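Local coordinates for protein phenol hydroxylase component phL (Pseudomonas stutzeri, PDB 3U52) that probably serves as a largely helical, non-catalytic partner subunit in the hydroxylase of a bacterial multicomponent phenol hydroxylase, at residues G100-R105 and V246-E251; V217-I222 and L261-A266. All coordinates share one frame; numbering follows the deposited sequence.

Contact 1: residues G100-R105 and V246-E251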
ATOM      1  N   GLY D 100     -28.262  -6.479   6.504  1.00 25.93           N
ATOM      2  CA  GLY D 100     -28.442  -5.794   7.794  1.00 25.84           C
ATOM      3  C   GLY D 100     -29.721  -4.960   7.837  1.00 25.17           C
ATOM      4  O   GLY D 100     -30.411  -4.963   8.829  1.00 24.82           O
ATOM      5  N   PHE D 101     -30.011  -4.257   6.752  1.00 24.81           N
ATOM      6  CA  PHE D 101     -31.224  -3.450   6.573  1.00 25.49           C
ATOM      7  C   PHE D 101     -32.514  -4.304   6.645  1.00 26.71           C
ATOM      8  O   PHE D 101     -33.460  -3.929   7.302  1.00 26.21           O
ATOM      9  CB  PHE D 101     -31.086  -2.771   5.222  1.00 25.72           C
ATOM     10  CG  PHE D 101     -32.183  -1.826   4.865  1.00 26.36           C
ATOM     11  CD1 PHE D 101     -32.114  -0.474   5.244  1.00 24.11           C
ATOM     12  CD2 PHE D 101     -33.238  -2.244   4.068  1.00 26.88           C
ATOM     13  CE1 PHE D 101     -33.108   0.422   4.849  1.00 27.37           C
ATOM     14  CE2 PHE D 101     -34.239  -1.361   3.685  1.00 28.53           C
ATOM     15  CZ  PHE D 101     -34.169  -0.031   4.059  1.00 27.17           C
ATOM     16  N   CYS D 102     -32.545  -5.459   5.977  1.00 28.16           N
ATOM     17  CA  CYS D 102     -33.728  -6.326   6.004  1.00 30.62           C
ATOM     18  C   CYS D 102     -33.903  -6.946   7.394  1.00 30.96           C
ATOM     19  O   CYS D 102     -35.016  -7.045   7.893  1.00 30.67           O
ATOM     20  CB  CYS D 102     -33.650  -7.400   4.920  1.00 31.22           C
ATOM     21  SG  CYS D 102     -33.698  -6.728   3.225  1.00 38.56           S
ATOM     22  N   GLU D 103     -32.788  -7.327   8.012  1.00 31.33           N
ATOM     23  CA  GLU D 103     -32.769  -7.890   9.339  1.00 34.21           C
ATOM     24  C   GLU D 103     -33.225  -6.851  10.390  1.00 34.05           C
ATOM     25  O   GLU D 103     -34.120  -7.153  11.170  1.00 34.20           O
ATOM     26  CB  GLU D 103     -31.379  -8.487   9.653  1.00 34.26           C
ATOM     27  CG  GLU D 103     -31.058  -8.785  11.123  1.00 42.27           C
ATOM     28  CD  GLU D 103     -31.726 -10.040  11.648  1.00 50.04           C
ATOM     29  OE1 GLU D 103     -31.007 -10.987  12.055  1.00 52.19           O
ATOM     30  OE2 GLU D 103     -32.979 -10.082  11.661  1.00 54.24           O
ATOM     31  N   LYS D 104     -32.643  -5.646  10.375  1.00 33.05           N
ATOM     32  CA  LYS D 104     -33.023  -4.572  11.323  1.00 33.60           C
ATOM     33  C   LYS D 104     -34.473  -4.101  11.174  1.00 33.53           C
ATOM     34  O   LYS D 104     -35.076  -3.682  12.157  1.00 34.13           O
ATOM     35  CB  LYS D 104     -32.082  -3.344  11.231  1.00 33.33           C
ATOM     36  CG  LYS D 104     -30.700  -3.597  11.791  1.00 37.96           C
ATOM     37  CD  LYS D 104     -29.750  -2.377  11.688  1.00 44.21           C
ATOM     38  CE  LYS D 104     -28.276  -2.803  11.983  1.00 49.29           C
ATOM     39  NZ  LYS D 104     -27.549  -1.837  12.903  1.00 50.08           N
ATOM     40  N   ARG D 105     -35.014  -4.159   9.958  1.00 32.34           N
ATOM     41  CA  ARG D 105     -36.361  -3.691   9.671  1.00 32.80           C
ATOM     42  C   ARG D 105     -37.431  -4.796   9.605  1.00 32.75           C
ATOM     43  O   ARG D 105     -38.608  -4.515   9.328  1.00 32.63           O
ATOM     44  CB  ARG D 105     -36.345  -2.908   8.370  1.00 33.16           C
ATOM     45  CG  ARG D 105     -35.678  -1.591   8.565  1.00 34.53           C
ATOM     46  CD  ARG D 105     -35.607  -0.802   7.313  1.00 36.75           C
ATOM     47  NE  ARG D 105     -35.224   0.532   7.714  1.00 40.81           N
ATOM     48  CZ  ARG D 105     -35.999   1.606   7.635  1.00 38.50           C
ATOM     49  NH1 ARG D 105     -37.217   1.567   7.106  1.00 39.66           N
ATOM     50  NH2 ARG D 105     -35.509   2.733   8.067  1.00 42.38           N
ATOM     51  N   VAL D 246     -37.310  -9.291  -0.986  1.00 33.11           N
ATOM     52  CA  VAL D 246     -36.196 -10.227  -1.251  1.00 32.43           C
ATOM     53  C   VAL D 246     -35.350  -9.850  -2.470  1.00 31.05           C
ATOM     54  O   VAL D 246     -34.255 -10.336  -2.592  1.00 30.81           O
ATOM     55  CB  VAL D 246     -36.638 -11.725  -1.396  1.00 33.27           C
ATOM     56  CG1 VAL D 246     -37.557 -12.119  -0.261  1.00 33.52           C
ATOM     57  CG2 VAL D 246     -37.286 -11.946  -2.723  1.00 33.83           C
ATOM     58  N   SER D 247     -35.847  -8.991  -3.356  1.00 30.12           N
ATOM     59  CA  SER D 247     -35.069  -8.485  -4.497  1.00 29.56           C
ATOM     60  C   SER D 247     -33.752  -7.810  -4.108  1.00 29.21           C
ATOM     61  O   SER D 247     -32.785  -7.847  -4.849  1.00 27.85           O
ATOM     62  CB  SER D 247     -35.859  -7.449  -5.279  1.00 30.13           C
ATOM     63  OG  SER D 247     -36.809  -8.035  -6.122  1.00 32.96           O
ATOM     64  N   MET D 248     -33.744  -7.127  -2.978  1.00 29.64           N
ATOM     65  CA  MET D 248     -32.542  -6.442  -2.590  1.00 31.02           C
ATOM     66  C   MET D 248     -31.538  -7.458  -2.087  1.00 30.45           C
ATOM     67  O   MET D 248     -30.322  -7.212  -2.141  1.00 30.80           O
ATOM     68  CB  MET D 248     -32.824  -5.325  -1.565  1.00 31.70           C
ATOM     69  CG  MET D 248     -33.338  -5.773  -0.199  1.00 36.64           C
ATOM     70  SD  MET D 248     -33.658  -4.307   0.893  1.00 49.14           S
ATOM     71  CE  MET D 248     -35.234  -3.717   0.308  1.00 43.67           C
ATOM     72  N   LEU D 249     -32.029  -8.611  -1.637  1.00 29.03           N
ATOM     73  CA  LEU D 249     -31.129  -9.698  -1.191  1.00 27.86           C
ATOM     74  C   LEU D 249     -30.528 -10.523  -2.321  1.00 27.51           C
ATOM     75  O   LEU D 249     -29.524 -11.184  -2.142  1.00 28.56           O
ATOM     76  CB  LEU D 249     -31.824 -10.573  -0.149  1.00 27.95           C
ATOM     77  CG  LEU D 249     -32.434  -9.789   1.022  1.00 27.53           C
ATOM     78  CD1 LEU D 249     -33.130 -10.752   1.985  1.00 28.83           C
ATOM     79  CD2 LEU D 249     -31.331  -8.988   1.767  1.00 27.33           C
ATOM     80  N   THR D 250     -31.109 -10.459  -3.506  1.00 26.67           N
ATOM     81  CA  THR D 250     -30.645 -11.290  -4.610  1.00 25.85           C
ATOM     82  C   THR D 250     -29.979 -10.441  -5.672  1.00 24.86           C
ATOM     83  O   THR D 250     -29.747 -10.900  -6.793  1.00 23.84           O
ATOM     84  CB  THR D 250     -31.836 -12.073  -5.219  1.00 25.67           C
ATOM     85  OG1 THR D 250     -32.849 -11.134  -5.560  1.00 28.37           O
ATOM     86  CG2 THR D 250     -32.430 -13.078  -4.172  1.00 23.83           C
ATOM     87  N   GLU D 251     -29.670  -9.181  -5.348  1.00 23.58           N
ATOM     88  CA  GLU D 251     -29.060  -8.336  -6.362  1.00 24.47           C
ATOM     89  C   GLU D 251     -27.626  -8.833  -6.602  1.00 23.08           C
ATOM     90  O   GLU D 251     -27.114  -8.752  -7.695  1.00 23.08           O
ATOM     91  CB  GLU D 251     -29.098  -6.836  -5.953  1.00 25.22           C
ATOM     92  CG  GLU D 251     -28.662  -5.816  -7.067  1.00 28.78           C
ATOM     93  CD  GLU D 251     -29.601  -5.693  -8.299  1.00 33.78           C
ATOM     94  OE1 GLU D 251     -30.769  -6.158  -8.291  1.00 35.55           O
ATOM     95  OE2 GLU D 251     -29.157  -5.090  -9.295  1.00 35.37           O
TER

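Contact 2: residues V217-I222 and L261-A266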
ATOM      1  N   VAL D 217     -22.444 -28.102 -19.136  1.00 23.35           N
ATOM      2  CA  VAL D 217     -23.741 -28.442 -18.530  1.00 24.05           C
ATOM      3  C   VAL D 217     -24.041 -27.532 -17.354  1.00 24.36           C
ATOM      4  O   VAL D 217     -25.149 -26.956 -17.255  1.00 25.37           O
ATOM      5  CB  VAL D 217     -23.757 -29.909 -18.044  1.00 23.50           C
ATOM      6  CG1 VAL D 217     -25.075 -30.216 -17.338  1.00 25.27           C
ATOM      7  CG2 VAL D 217     -23.530 -30.849 -19.242  1.00 26.30           C
ATOM      8  N   GLN D 218     -23.070 -27.436 -16.448  1.00 24.51           N
ATOM      9  CA  GLN D 218     -23.181 -26.586 -15.266  1.00 24.59           C
ATOM     10  C   GLN D 218     -23.207 -25.061 -15.573  1.00 25.20           C
ATOM     11  O   GLN D 218     -24.141 -24.335 -15.192  1.00 26.37           O
ATOM     12  CB  GLN D 218     -22.033 -26.872 -14.282  1.00 25.24           C
ATOM     13  CG  GLN D 218     -22.125 -26.034 -12.979  1.00 25.41           C
ATOM     14  CD  GLN D 218     -23.408 -26.390 -12.170  1.00 27.38           C
ATOM     15  OE1 GLN D 218     -23.404 -27.362 -11.474  1.00 24.95           O
ATOM     16  NE2 GLN D 218     -24.455 -25.565 -12.232  1.00 29.56           N
ATOM     17  N   ASN D 219     -22.167 -24.593 -16.242  1.00 24.56           N
ATOM     18  CA  ASN D 219     -21.903 -23.164 -16.338  1.00 24.91           C
ATOM     19  C   ASN D 219     -22.620 -22.469 -17.489  1.00 25.48           C
ATOM     20  O   ASN D 219     -22.758 -21.253 -17.445  1.00 24.30           O
ATOM     21  CB  ASN D 219     -20.376 -22.878 -16.337  1.00 23.91           C
ATOM     22  CG  ASN D 219     -19.685 -23.319 -15.018  1.00 23.53           C
ATOM     23  OD1 ASN D 219     -18.650 -23.993 -15.039  1.00 24.99           O
ATOM     24  ND2 ASN D 219     -20.278 -22.973 -13.877  1.00 16.92           N
ATOM     25  N   ILE D 220     -23.070 -23.230 -18.516  1.00 25.37           N
ATOM     26  CA  ILE D 220     -23.828 -22.675 -19.641  1.00 26.63           C
ATOM     27  C   ILE D 220     -25.303 -23.138 -19.587  1.00 27.17           C
ATOM     28  O   ILE D 220     -26.219 -22.316 -19.465  1.00 28.55           O
ATOM     29  CB  ILE D 220     -23.240 -23.067 -21.079  1.00 26.10           C
ATOM     30  CG1 ILE D 220     -21.710 -22.859 -21.211  1.00 27.68           C
ATOM     31  CG2 ILE D 220     -24.016 -22.338 -22.220  1.00 28.21           C
ATOM     32  CD1 ILE D 220     -21.235 -21.509 -20.769  1.00 28.35           C
ATOM     33  N   LEU D 221     -25.530 -24.445 -19.677  1.00 27.07           N
ATOM     34  CA  LEU D 221     -26.910 -24.965 -19.805  1.00 27.46           C
ATOM     35  C   LEU D 221     -27.781 -24.811 -18.543  1.00 27.08           C
ATOM     36  O   LEU D 221     -28.855 -24.222 -18.613  1.00 28.93           O
ATOM     37  CB  LEU D 221     -26.928 -26.407 -20.317  1.00 26.95           C
ATOM     38  CG  LEU D 221     -26.220 -26.723 -21.654  1.00 26.90           C
ATOM     39  CD1 LEU D 221     -26.321 -28.246 -21.907  1.00 28.79           C
ATOM     40  CD2 LEU D 221     -26.678 -25.882 -22.879  1.00 24.68           C
ATOM     41  N   ILE D 222     -27.338 -25.285 -17.389  1.00 25.99           N
ATOM     42  CA  ILE D 222     -28.157 -25.132 -16.183  1.00 26.32           C
ATOM     43  C   ILE D 222     -28.260 -23.638 -15.756  1.00 26.48           C
ATOM     44  O   ILE D 222     -29.346 -23.081 -15.646  1.00 27.25           O
ATOM     45  CB  ILE D 222     -27.628 -26.012 -15.038  1.00 26.21           C
ATOM     46  CG1 ILE D 222     -27.882 -27.516 -15.362  1.00 26.67           C
ATOM     47  CG2 ILE D 222     -28.332 -25.672 -13.747  1.00 26.99           C
ATOM     48  CD1 ILE D 222     -27.013 -28.453 -14.566  1.00 24.44           C
ATOM     49  N   LEU D 261     -21.406 -14.188 -17.712  1.00 23.94           N
ATOM     50  CA  LEU D 261     -21.586 -14.251 -19.156  1.00 23.89           C
ATOM     51  C   LEU D 261     -20.339 -13.815 -19.925  1.00 23.93           C
ATOM     52  O   LEU D 261     -20.039 -14.358 -20.989  1.00 25.06           O
ATOM     53  CB  LEU D 261     -22.808 -13.429 -19.531  1.00 24.25           C
ATOM     54  CG  LEU D 261     -24.240 -13.943 -19.758  1.00 26.26           C
ATOM     55  CD1 LEU D 261     -24.595 -15.262 -19.137  1.00 24.75           C
ATOM     56  CD2 LEU D 261     -25.230 -12.853 -19.379  1.00 26.14           C
ATOM     57  N   ARG D 262     -19.557 -12.876 -19.392  1.00 25.41           N
ATOM     58  CA  ARG D 262     -18.344 -12.463 -20.108  1.00 24.95           C
ATOM     59  C   ARG D 262     -17.382 -13.621 -20.332  1.00 25.57           C
ATOM     60  O   ARG D 262     -16.975 -13.876 -21.470  1.00 26.85           O
ATOM     61  CB  ARG D 262     -17.651 -11.282 -19.403  1.00 25.22           C
ATOM     62  CG  ARG D 262     -18.535 -10.014 -19.381  1.00 26.49           C
ATOM     63  CD  ARG D 262     -17.747  -8.836 -18.878  1.00 28.83           C
ATOM     64  NE  ARG D 262     -16.709  -8.431 -19.824  1.00 33.42           N
ATOM     65  CZ  ARG D 262     -15.694  -7.635 -19.497  1.00 35.40           C
ATOM     66  NH1 ARG D 262     -15.583  -7.193 -18.247  1.00 34.71           N
ATOM     67  NH2 ARG D 262     -14.786  -7.302 -20.402  1.00 35.53           N
ATOM     68  N   TRP D 263     -17.030 -14.355 -19.283  1.00 23.89           N
ATOM     69  CA  TRP D 263     -16.003 -15.357 -19.467  1.00 22.20           C
ATOM     70  C   TRP D 263     -16.577 -16.646 -20.040  1.00 21.77           C
ATOM     71  O   TRP D 263     -15.882 -17.312 -20.781  1.00 20.67           O
ATOM     72  CB  TRP D 263     -15.236 -15.620 -18.171  1.00 22.75           C
ATOM     73  CG  TRP D 263     -15.983 -16.381 -17.091  1.00 21.66           C
ATOM     74  CD1 TRP D 263     -16.703 -15.837 -16.053  1.00 22.16           C
ATOM     75  CD2 TRP D 263     -16.020 -17.811 -16.889  1.00 22.77           C
ATOM     76  NE1 TRP D 263     -17.218 -16.826 -15.267  1.00 21.42           N
ATOM     77  CE2 TRP D 263     -16.815 -18.048 -15.743  1.00 23.14           C
ATOM     78  CE3 TRP D 263     -15.475 -18.917 -17.579  1.00 23.55           C
ATOM     79  CZ2 TRP D 263     -17.075 -19.359 -15.257  1.00 22.59           C
ATOM     80  CZ3 TRP D 263     -15.722 -20.202 -17.108  1.00 21.02           C
ATOM     81  CH2 TRP D 263     -16.525 -20.417 -15.965  1.00 22.55           C
ATOM     82  N   THR D 264     -17.814 -17.022 -19.668  1.00 20.74           N
ATOM     83  CA  THR D 264     -18.382 -18.255 -20.205  1.00 21.73           C
ATOM     84  C   THR D 264     -18.660 -18.146 -21.700  1.00 22.85           C
ATOM     85  O   THR D 264     -18.360 -19.072 -22.438  1.00 23.22           O
ATOM     86  CB  THR D 264     -19.629 -18.756 -19.479  1.00 21.57           C
ATOM     87  OG1 THR D 264     -20.680 -17.815 -19.629  1.00 21.91           O
ATOM     88  CG2 THR D 264     -19.378 -19.010 -17.982  1.00 22.17           C
ATOM     89  N   ASN D 265     -19.188 -17.019 -22.176  1.00 23.64           N
ATOM     90  CA  ASN D 265     -19.231 -16.768 -23.638  1.00 24.90           C
ATOM     91  C   ASN D 265     -17.856 -16.715 -24.341  1.00 25.52           C
ATOM     92  O   ASN D 265     -17.724 -17.255 -25.438  1.00 25.83           O
ATOM     93  CB  ASN D 265     -20.004 -15.490 -23.961  1.00 25.55           C
ATOM     94  CG  ASN D 265     -21.492 -15.611 -23.694  1.00 27.74           C
ATOM     95  OD1 ASN D 265     -22.015 -16.713 -23.554  1.00 28.74           O
ATOM     96  ND2 ASN D 265     -22.190 -14.470 -23.649  1.00 27.07           N
ATOM     97  N   ALA D 266     -16.839 -16.067 -23.763  1.00 25.68           N
ATOM     98  CA  ALA D 266     -15.497 -16.090 -24.379  1.00 26.51           C
ATOM     99  C   ALA D 266     -14.917 -17.533 -24.460  1.00 27.42           C
ATOM    100  O   ALA D 266     -14.282 -17.894 -25.465  1.00 27.82           O
ATOM    101  CB  ALA D 266     -14.548 -15.183 -23.668  1.00 27.16           C
TER

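Contact 1: residues G100-R105 and V246-E251
Met248 reaches from the short, weakly bonded helix 246-249 to the C-terminal part of helix 81-105, where Cys102 and Phe101 receive it. Its CB points toward helix 81-105 but still lies 5.1 Å from Cys102 SG. The first torsion places CG between the backbone N and the carbonyl carbon (chi1 66°), and there CG comes within 3.6 Å of Cys102 SG. Next along the chain is SD, the atom that does most of the touching: it lies 3.4 Å from Cys102 SG, a close sulfur-sulfur approach without any bond, and 3.8 Å from Phe101 CD2. A bend at the third torsion (chi3 79°) then turns CE off this line.

The side chains of Phe101 and Met248 meet at roughly a right angle. SD lies 4.9 Å from the centroid of the Phe101 ring in an oblique position, nearest the CD2-CE2 bond. One face of the ring is covered near its rim by Arg105 CD, four residues further along the chain. Cys102 SG has a second neighbour in Leu249, whose CD2 comes to 3.6 Å, so the sulfur rests against two apolar side chains of the opposing segment. No hydrogen bond crosses.

Leu107 and Met173 close in on Cys102 from the same chain. Glu251 of the second copy of this protein packs on Phe101, and Asp235 of that copy forms a salt bridge with Arg105. What results is a Met-aromatic contact joining helix 81-105 to the link between helices 211-240 and 251-274, right beside the interface between the two copies.

Contact 2: residues V217-I222 and L261-A266
A steep helix-helix crossing in the helical core brings Ile220 against Thr264: segments 217-222 and 261-266, on helices 211-240 and 251-274, make an angle of 103°, their axes 10.5 Å apart, and these two residues meet where the CA atoms of the two segments are nearest. The first helix carries a wider pi-type turn at this point, marked by the 2.8 Å bond from Ile222 N to Val217 O.

Ile220 reaches over with its CG1 branch: CG1 lies anti to the carbonyl carbon (chi1 -48°), and CD1 ends 3.4 Å from Thr264 CB, tighter than ordinary carbon packing. The two side chains pass one another in opposite directions. Thr264 splits its two branches between different tasks. Its hydroxyl bonds to Ser260 O in its own helix, while CG2 lies 4.1 Å from Asn219 O and also sits over the centre of the neighbouring Trp263 ring, 3.4 Å above the plane.

Beside this pair, Asn219 OD1 stands at the edge of that indole, 4.3 Å from Trp263 CH2. This is an edge approach without a hydrogen bond; OD1 is held by Asn137 and Thr215. His153 of helix 147-175 meets the indole edge-to-face. The whole is a buried, near-perpendicular helix packing at a pi-type turn, within the mostly helical chain expected of the methane/phenol/alkene hydroxylase family.

How the contacts relate
The second segment of contact 1 lies between the two segments of contact 2 along the chain, as helix 211-240 leads into helix 246-249 and that into helix 251-274. Contact 2 joins the two long helices directly, its centre about 7 Å from the centre of the chain, whereas contact 1 pins the short link between them to helix 81-105, its centre about 23 Å from the centre of the chain. The contact centres are about 28 Å apart and their nearest atoms about 13 Å, so they do not touch. Tyr227, Asp232 and Tyr257, which line a xenon pocket, come from the two long helices; the Thr264 side chain lies about 12 Å from a bound xenon.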